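Local coordinates for protein 1-deoxy-D-xylulose 5-phosphate reductoisomerase (Moraxella catarrhalis, PDB 4ZQG) that catalyses the NAD(P)H-dependent rearrangement and reduction of 1-deoxy-D-xylulose 5-phosphate to 2-C-methyl-D-erythritol 4-phosphate, a step of the MEP pathway of isoprenoid synthesis, at residues L9-A14 against D20-I25; A24-H29 against Y33-L38; N340-I345 against V362-C367. One frame throughout, in Å; residues are numbered along the deposited sequence.

Contact 1. Residues L9-A14 against D20-I25; sequences LAILGA and DSTLAI. With NAD (nicotinamide-adenine-dinucleotide), chain C.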
# COMPACT_ATOMS: atom_id res chain seq x y z
N LEU A 9 10.54 15.07 -23.39
CA LEU A 9 9.92 13.75 -23.60
C LEU A 9 9.97 13.24 -25.03
O LEU A 9 9.64 13.96 -25.94
CB LEU A 9 8.45 13.84 -23.26
CG LEU A 9 8.00 13.46 -21.88
CD1 LEU A 9 8.94 13.99 -20.80
CD2 LEU A 9 6.59 13.98 -21.69
N ALA A 10 10.31 11.97 -25.21
CA ALA A 10 10.03 11.26 -26.45
C ALA A 10 8.97 10.25 -26.14
O ALA A 10 9.16 9.46 -25.22
CB ALA A 10 11.27 10.55 -26.95
N ILE A 11 7.88 10.26 -26.88
CA ILE A 11 6.81 9.28 -26.69
C ILE A 11 6.75 8.32 -27.86
O ILE A 11 6.21 8.62 -28.91
CB ILE A 11 5.46 9.96 -26.49
CG1 ILE A 11 5.53 10.90 -25.29
CG2 ILE A 11 4.39 8.91 -26.29
CD1 ILE A 11 4.31 11.76 -25.14
N LEU A 12 7.34 7.15 -27.67
CA LEU A 12 7.38 6.17 -28.70
C LEU A 12 6.08 5.42 -28.63
O LEU A 12 5.81 4.78 -27.64
CB LEU A 12 8.56 5.23 -28.48
CG LEU A 12 9.96 5.82 -28.51
CD1 LEU A 12 10.92 4.75 -29.00
CD2 LEU A 12 10.08 6.95 -29.48
N GLY A 13 5.29 5.48 -29.68
CA GLY A 13 3.97 4.82 -29.68
C GLY A 13 2.90 5.80 -29.23
O GLY A 13 1.94 5.41 -28.61
N ALA A 14 3.05 7.06 -29.62
CA ALA A 14 2.17 8.17 -29.17
C ALA A 14 0.73 8.14 -29.62
O ALA A 14 -0.07 8.88 -29.07
CB ALA A 14 2.76 9.51 -29.58
N ASP A 20 -2.38 8.06 -25.89
CA ASP A 20 -3.50 8.93 -25.53
C ASP A 20 -3.47 9.37 -24.06
O ASP A 20 -3.61 10.56 -23.78
CB ASP A 20 -4.84 8.25 -25.80
CG ASP A 20 -5.20 8.17 -27.28
OD1 ASP A 20 -6.17 7.46 -27.58
OD2 ASP A 20 -4.55 8.79 -28.16
N SER A 21 -3.28 8.41 -23.13
CA SER A 21 -3.30 8.72 -21.71
C SER A 21 -2.15 9.60 -21.31
O SER A 21 -2.33 10.48 -20.48
CB SER A 21 -3.26 7.47 -20.86
OG SER A 21 -4.45 6.72 -20.99
N THR A 22 -0.96 9.33 -21.86
CA THR A 22 0.24 10.13 -21.58
C THR A 22 -0.05 11.55 -21.98
O THR A 22 0.09 12.50 -21.19
CB THR A 22 1.44 9.56 -22.33
OG1 THR A 22 1.55 8.16 -22.04
CG2 THR A 22 2.72 10.21 -21.96
N LEU A 23 -0.52 11.71 -23.19
CA LEU A 23 -0.75 13.05 -23.72
C LEU A 23 -1.81 13.73 -22.93
O LEU A 23 -1.74 14.95 -22.74
CB LEU A 23 -1.06 13.04 -25.24
CG LEU A 23 0.20 12.63 -26.03
CD1 LEU A 23 -0.03 12.36 -27.50
CD2 LEU A 23 1.29 13.65 -25.81
N ALA A 24 -2.78 12.97 -22.43
CA ALA A 24 -3.87 13.61 -21.66
C ALA A 24 -3.33 14.24 -20.39
O ALA A 24 -3.83 15.29 -19.95
CB ALA A 24 -5.00 12.65 -21.39
N ILE A 25 -2.25 13.67 -19.86
CA ILE A 25 -1.58 14.22 -18.72
C ILE A 25 -0.74 15.43 -19.12
O ILE A 25 -0.75 16.43 -18.43
CB ILE A 25 -0.70 13.14 -18.07
CG1 ILE A 25 -1.56 12.01 -17.47
CG2 ILE A 25 0.18 13.76 -16.98
CD1 ILE A 25 -0.76 10.75 -17.11
PA NAD C . -1.80 0.14 -29.14
O1A NAD C . -1.99 -1.04 -30.03
O2A NAD C . -2.97 0.97 -28.69
O5B NAD C . -0.64 1.12 -29.68
C5B NAD C . 0.66 0.69 -30.05
C4B NAD C . 1.53 1.87 -30.50
O4B NAD C . 2.75 1.33 -31.04
C3B NAD C . 0.89 2.74 -31.58
O3B NAD C . 1.21 4.13 -31.42
C2B NAD C . 1.51 2.21 -32.87
O2B NAD C . 1.74 3.22 -33.85
C1B NAD C . 2.84 1.60 -32.44
N9A NAD C . 3.16 0.38 -33.23
C8A NAD C . 2.34 -0.66 -33.45
N7A NAD C . 2.93 -1.61 -34.22
C5A NAD C . 4.15 -1.18 -34.52
C6A NAD C . 5.26 -1.73 -35.32
N6A NAD C . 5.14 -2.95 -35.93
N1A NAD C . 6.37 -0.96 -35.40
C2A NAD C . 6.46 0.26 -34.80
N3A NAD C . 5.48 0.84 -34.06
C4A NAD C . 4.31 0.15 -33.89
O3 NAD C . -1.02 -0.44 -27.84
PN NAD C . -1.29 -0.18 -26.28
O1N NAD C . -2.54 -0.98 -25.95
O2N NAD C . -1.12 1.30 -26.02
O5D NAD C . -0.01 -0.97 -25.72
C5D NAD C . 1.29 -0.37 -25.69
C4D NAD C . 2.22 -1.18 -24.79
O4D NAD C . 1.98 -0.92 -23.40
C3D NAD C . 2.00 -2.67 -24.99
O3D NAD C . 3.27 -3.30 -24.86
C2D NAD C . 1.04 -3.06 -23.89
O2D NAD C . 1.14 -4.46 -23.59
C1D NAD C . 1.46 -2.11 -22.77
N1N NAD C . 0.35 -1.78 -21.86
C2N NAD C . -0.76 -1.15 -22.31
C3N NAD C . -1.83 -0.87 -21.44
C7N NAD C . -3.07 -0.14 -21.89
O7N NAD C . -3.83 0.33 -21.07
N7N NAD C . -3.33 0.00 -23.19
C4N NAD C . -1.73 -1.25 -20.11
C5N NAD C . -0.58 -1.87 -19.69
C6N NAD C . 0.46 -2.14 -20.57
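Ile-11 drives its CD1 methyl into the flank of the helix and meets two side chains there. Its CG1 stands anti to the carbonyl carbon (chi1 -57°) and the chain is extended beyond it, which carries CD1 clear of the strand. Ile-11 CD1 lies 3.6 Å from Leu-23 CD2 and 3.9 Å from Thr-22 CG2; Thr-22 approaches tip to tip, Leu-23 at a slant. This buried end is wholly apolar, and Thr-22 OG1 turns back to the carbonyl of Ile-18. At Ala-14 the side chains are looser: Ala-14 CB is 4.5 Å from Leu-23 CD1, which lies closer to the backbone, 3.8 Å from Ala-14 O. The solvent side is marked by Asp-20, an exposed residue whose OD2 forms a salt bridge with Lys-46. The type II turn from Ile-11 to Ala-14, with Gly-13 at positive phi (93°), opens the glycine-rich loop of the Rossmann fold: Gly-13 O is 3.2 Å from O3B of the NAD adenosine ribose, while Ser-17 N and Ile-18 N bind the dinucleotide. Strand 7-12 runs between strands 33-39 and 100-103 in the parallel sheet; helix 17-26 covers it on this face, and helix 281-289 packs against the helix through Ile-284.

Contact 2. Residues A24-H29 against Y33-L38; sequences AIIRQH and YRIHAL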
# COMPACT_ATOMS: atom_id res chain seq x y z
N ALA A 24 -2.78 12.97 -22.43
CA ALA A 24 -3.87 13.61 -21.66
C ALA A 24 -3.33 14.24 -20.39
O ALA A 24 -3.83 15.29 -19.95
CB ALA A 24 -5.00 12.65 -21.39
N ILE A 25 -2.25 13.67 -19.86
CA ILE A 25 -1.58 14.22 -18.72
C ILE A 25 -0.74 15.43 -19.12
O ILE A 25 -0.75 16.43 -18.43
CB ILE A 25 -0.70 13.14 -18.07
CG1 ILE A 25 -1.56 12.01 -17.47
CG2 ILE A 25 0.18 13.76 -16.98
CD1 ILE A 25 -0.76 10.75 -17.11
N ILE A 26 -0.00 15.34 -20.23
CA ILE A 26 0.79 16.49 -20.70
C ILE A 26 -0.09 17.75 -20.87
O ILE A 26 0.33 18.86 -20.50
CB ILE A 26 1.46 16.22 -22.04
CG1 ILE A 26 2.35 14.97 -22.03
CG2 ILE A 26 2.28 17.43 -22.43
CD1 ILE A 26 3.29 14.95 -20.88
N ARG A 27 -1.31 17.59 -21.38
CA ARG A 27 -2.17 18.73 -21.59
C ARG A 27 -2.64 19.34 -20.31
O ARG A 27 -3.18 20.43 -20.30
CB ARG A 27 -3.39 18.33 -22.39
CG ARG A 27 -3.07 17.92 -23.79
CD ARG A 27 -4.31 17.55 -24.56
NE ARG A 27 -3.87 17.00 -25.84
CZ ARG A 27 -3.94 15.73 -26.21
NH1 ARG A 27 -3.46 15.39 -27.39
NH2 ARG A 27 -4.48 14.79 -25.41
N GLN A 28 -2.51 18.62 -19.21
CA GLN A 28 -2.90 19.16 -17.94
C GLN A 28 -1.74 19.85 -17.27
O GLN A 28 -1.94 20.59 -16.30
CB GLN A 28 -3.42 18.06 -17.07
CG GLN A 28 -4.68 17.40 -17.60
CD GLN A 28 -5.07 16.27 -16.68
OE1 GLN A 28 -5.44 16.50 -15.50
NE2 GLN A 28 -4.94 15.03 -17.18
N HIS A 29 -0.54 19.62 -17.81
CA HIS A 29 0.69 20.08 -17.18
C HIS A 29 1.58 20.73 -18.21
O HIS A 29 2.65 20.21 -18.52
CB HIS A 29 1.38 18.89 -16.53
CG HIS A 29 0.62 18.34 -15.37
ND1 HIS A 29 0.54 19.00 -14.17
CD2 HIS A 29 -0.17 17.26 -15.26
CE1 HIS A 29 -0.25 18.34 -13.36
NE2 HIS A 29 -0.69 17.27 -14.00
N TYR A 33 6.52 19.72 -18.92
CA TYR A 33 7.05 18.76 -19.86
C TYR A 33 7.13 19.41 -21.22
O TYR A 33 6.28 20.20 -21.55
CB TYR A 33 6.10 17.56 -19.91
CG TYR A 33 5.95 16.91 -18.55
CD1 TYR A 33 7.04 16.26 -17.97
CD2 TYR A 33 4.77 16.97 -17.83
CE1 TYR A 33 6.96 15.67 -16.72
CE2 TYR A 33 4.67 16.39 -16.56
CZ TYR A 33 5.78 15.73 -16.01
OH TYR A 33 5.77 15.15 -14.76
N ARG A 34 8.17 19.09 -21.97
CA ARG A 34 8.36 19.54 -23.35
C ARG A 34 8.33 18.29 -24.23
O ARG A 34 9.09 17.36 -23.99
CB ARG A 34 9.73 20.26 -23.49
CG ARG A 34 10.14 20.56 -24.93
CD ARG A 34 11.43 21.38 -25.08
NE ARG A 34 12.63 20.54 -25.10
CZ ARG A 34 13.03 19.79 -26.12
NH1 ARG A 34 12.33 19.74 -27.26
NH2 ARG A 34 14.14 19.07 -26.00
N ILE A 35 7.50 18.27 -25.27
CA ILE A 35 7.51 17.14 -26.20
C ILE A 35 8.60 17.29 -27.25
O ILE A 35 8.55 18.14 -28.07
CB ILE A 35 6.20 17.00 -26.97
CG1 ILE A 35 4.99 16.99 -26.05
CG2 ILE A 35 6.25 15.76 -27.83
CD1 ILE A 35 5.08 16.09 -24.88
N HIS A 36 9.60 16.45 -27.22
CA HIS A 36 10.63 16.50 -28.21
C HIS A 36 10.30 15.59 -29.37
O HIS A 36 10.66 15.90 -30.49
CB HIS A 36 11.93 16.09 -27.58
CG HIS A 36 13.07 16.03 -28.52
ND1 HIS A 36 13.84 17.13 -28.83
CD2 HIS A 36 13.60 14.99 -29.21
CE1 HIS A 36 14.78 16.77 -29.68
NE2 HIS A 36 14.68 15.47 -29.90
N ALA A 37 9.61 14.47 -29.14
CA ALA A 37 9.30 13.57 -30.24
C ALA A 37 8.08 12.73 -30.00
O ALA A 37 7.72 12.50 -28.90
CB ALA A 37 10.47 12.68 -30.54
N LEU A 38 7.44 12.29 -31.08
CA LEU A 38 6.22 11.47 -31.04
C LEU A 38 6.35 10.49 -32.19
O LEU A 38 6.89 10.86 -33.19
CB LEU A 38 4.98 12.32 -31.27
CG LEU A 38 4.74 13.48 -30.34
CD1 LEU A 38 3.60 14.33 -30.85
CD2 LEU A 38 4.37 12.98 -28.96
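Gln-28 NE2, one residue before the His-29 that meets Tyr-33, is held by two carbonyls, Ala-24 O at 3.0 Å and Ser-296 O. The bond from Gln-28 NE2 to Ala-24 O is fairly straight (160° at the hydrogen); the oxygen lies in the amide plane of Gln-28, whereas the donor sits above the carbonyl plane, 52° out of it. This grip ties the Gln-28 side chain back to the backbone one turn earlier, at Ala-24, and the type I turn from Ile-26 to His-29 then leads the chain toward the strand. At that corner His-29 CB rests 4.1 Å from Tyr-33 CD2, and the imidazole is fixed by NE2 donating to the carbonyl of Lys-295. In the beta-alpha-beta unit of the Rossmann fold this is the return from helix 17-26 to strand 33-39, the second strand of the crossover begun by strand 7-12. The helix side of the contact is carried by Ile-26: its CD1, bent back by a chi2 of -50°, comes obliquely to the Tyr-33 ring, 3.9 Å from Tyr-33 CD2, while Ile-35 CD1 lies against Ile-26 CG2 at 4.0 Å and also against Ile-26 CG1. Ile-35 also leans on Phe-54 of helix 44-54, the next helix over this face of the sheet, and Tyr-33 touches Ala-289 of helix 281-289. On the other side of the strand, Arg-34 sends NH1 and NH2 to ND1 of His-36, both bonds weak, and His-36 NE2 pairs with Asp-95.

Contact 3. Residues N340-I345 against V362-C367; sequences NTANEI and VIVKAC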
# COMPACT_ATOMS: atom_id res chain seq x y z
N ASN A 340 6.36 -15.48 -26.00
CA ASN A 340 5.81 -14.22 -26.40
C ASN A 340 5.48 -14.12 -27.89
O ASN A 340 4.37 -13.74 -28.27
CB ASN A 340 6.75 -13.09 -26.07
CG ASN A 340 6.21 -11.78 -26.54
OD1 ASN A 340 5.06 -11.44 -26.22
ND2 ASN A 340 6.97 -11.07 -27.38
N THR A 341 6.47 -14.50 -28.71
CA THR A 341 6.29 -14.58 -30.15
C THR A 341 5.26 -15.61 -30.58
O THR A 341 4.39 -15.29 -31.36
CB THR A 341 7.61 -14.87 -30.88
OG1 THR A 341 8.56 -13.85 -30.53
CG2 THR A 341 7.40 -14.85 -32.35
N ALA A 342 5.31 -16.83 -30.10
CA ALA A 342 4.27 -17.76 -30.51
C ALA A 342 2.95 -17.04 -30.26
O ALA A 342 2.13 -16.94 -31.15
CB ALA A 342 4.35 -19.07 -29.75
N ASN A 343 2.80 -16.44 -29.07
CA ASN A 343 1.55 -15.79 -28.66
C ASN A 343 1.21 -14.59 -29.57
O ASN A 343 0.07 -14.43 -29.97
CB ASN A 343 1.66 -15.36 -27.18
CG ASN A 343 0.47 -14.55 -26.69
OD1 ASN A 343 -0.61 -15.11 -26.38
ND2 ASN A 343 0.67 -13.23 -26.60
N GLU A 344 2.21 -13.75 -29.87
CA GLU A 344 2.06 -12.65 -30.86
C GLU A 344 1.47 -13.13 -32.18
O GLU A 344 0.70 -12.40 -32.78
CB GLU A 344 3.40 -11.93 -31.15
CG GLU A 344 3.69 -10.79 -30.18
CD GLU A 344 4.93 -9.95 -30.50
OE1 GLU A 344 5.27 -9.77 -31.68
OE2 GLU A 344 5.56 -9.43 -29.54
N ILE A 345 1.82 -14.36 -32.59
CA ILE A 345 1.35 -14.97 -33.82
C ILE A 345 -0.04 -15.55 -33.64
O ILE A 345 -0.87 -15.41 -34.51
CB ILE A 345 2.32 -16.06 -34.39
CG1 ILE A 345 3.60 -15.44 -34.99
CG2 ILE A 345 1.64 -16.95 -35.43
CD1 ILE A 345 3.40 -14.38 -36.07
N VAL A 362 -2.85 -23.86 -27.26
CA VAL A 362 -2.31 -25.02 -27.98
C VAL A 362 -1.06 -24.67 -28.78
O VAL A 362 -0.09 -25.39 -28.78
CB VAL A 362 -3.34 -25.60 -28.98
CG1 VAL A 362 -2.92 -26.99 -29.41
CG2 VAL A 362 -4.74 -25.63 -28.35
N ILE A 363 -1.13 -23.56 -29.48
CA ILE A 363 -0.07 -23.11 -30.37
C ILE A 363 1.17 -22.79 -29.57
O ILE A 363 2.28 -23.12 -30.00
CB ILE A 363 -0.49 -21.82 -31.15
CG1 ILE A 363 -1.63 -22.12 -32.12
CG2 ILE A 363 0.70 -21.17 -31.85
CD1 ILE A 363 -1.40 -23.36 -32.98
N VAL A 364 0.97 -22.13 -28.43
CA VAL A 364 2.07 -21.71 -27.57
C VAL A 364 2.76 -22.89 -26.87
O VAL A 364 3.98 -22.88 -26.72
CB VAL A 364 1.60 -20.67 -26.51
CG1 VAL A 364 2.75 -20.28 -25.59
CG2 VAL A 364 1.07 -19.41 -27.19
N LYS A 365 2.01 -23.90 -26.46
CA LYS A 365 2.64 -25.06 -25.85
C LYS A 365 3.44 -25.76 -26.91
O LYS A 365 4.65 -26.06 -26.73
CB LYS A 365 1.61 -26.01 -25.28
CG LYS A 365 2.22 -27.14 -24.48
CD LYS A 365 1.19 -28.20 -24.04
CE LYS A 365 1.81 -29.16 -23.02
NZ LYS A 365 0.92 -30.32 -22.69
N ALA A 366 2.78 -26.00 -28.05
CA ALA A 366 3.38 -26.76 -29.13
C ALA A 366 4.70 -26.12 -29.47
O ALA A 366 5.70 -26.80 -29.69
CB ALA A 366 2.47 -26.83 -30.34
N CYS A 367 4.72 -24.79 -29.46
CA CYS A 367 5.96 -24.05 -29.64
C CYS A 367 6.99 -24.18 -28.47
O CYS A 367 8.20 -24.25 -28.72
CB CYS A 367 5.65 -22.59 -29.91
SG CYS A 367 5.05 -22.33 -31.58
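The amide of Asn-343 takes no part in the contact with Val-364, its neighbour across the helices. With CG anti to the backbone N (chi1 175°), its ND2 can reach Asp-225 OD1, a hydrogen bond to helix 220-228; what Val-364 CG2 meets is the root of the residue, Asn-343 N at 3.9 Å and Asn-343 CB at 4.1 Å. On the remote side of helix 340-345, the amide of Asn-340 and the carboxylate of Glu-344 join one turn apart: Asn-340 ND2 gives a hydrogen bond to Glu-344 OE2 at 3.1 Å, coming from above the carboxylate plane. Glu-344 OE1 is in a salt bridge with Arg-399, so this carboxylate links helices 333-351 and 387-409. Between the two segments there is no hydrogen bond. The centre is Ala-342, its CB 3.8 Å from Cys-367 CB and the same distance from Cys-367 SG; Ala-342 CB also lies 4.1 Å from Val-364 CA. The small side chains at this point are consistent with the close approach, 5.4 Å between the CA atoms of Ala-342 and Val-364 and 8.8 Å between the segment axes. The segments run nearly antiparallel, at 147° between their directions. This is an antiparallel pair of helices closed by a connection of under ten residues, in the all-helical C-terminal domain characteristic of DXP reductoisomerases.

In the fold
Contacts 1 and 2 both use helix 17-26 and fasten it to two neighbouring strands of one sheet; they meet where Leu-9 CD2 lies 3.5 Å from Ile-26 CD1 and share Ala-24 and Ile-25. Contact 3 stands apart in the C-terminal helices, its centre about 30 Å from that of contact 1 and about 37 Å from that of contact 2. All three are mainly buried and apolar across their interfaces, yet they differ in shape: branched aliphatic chains fill the helix-sheet gap of contact 1, a tyrosine ring joins isoleucines in contact 2, and an alanine methyl sits at the closest approach of two helices in contact 3. Of the three, contact 1 includes NAD-pocket residues.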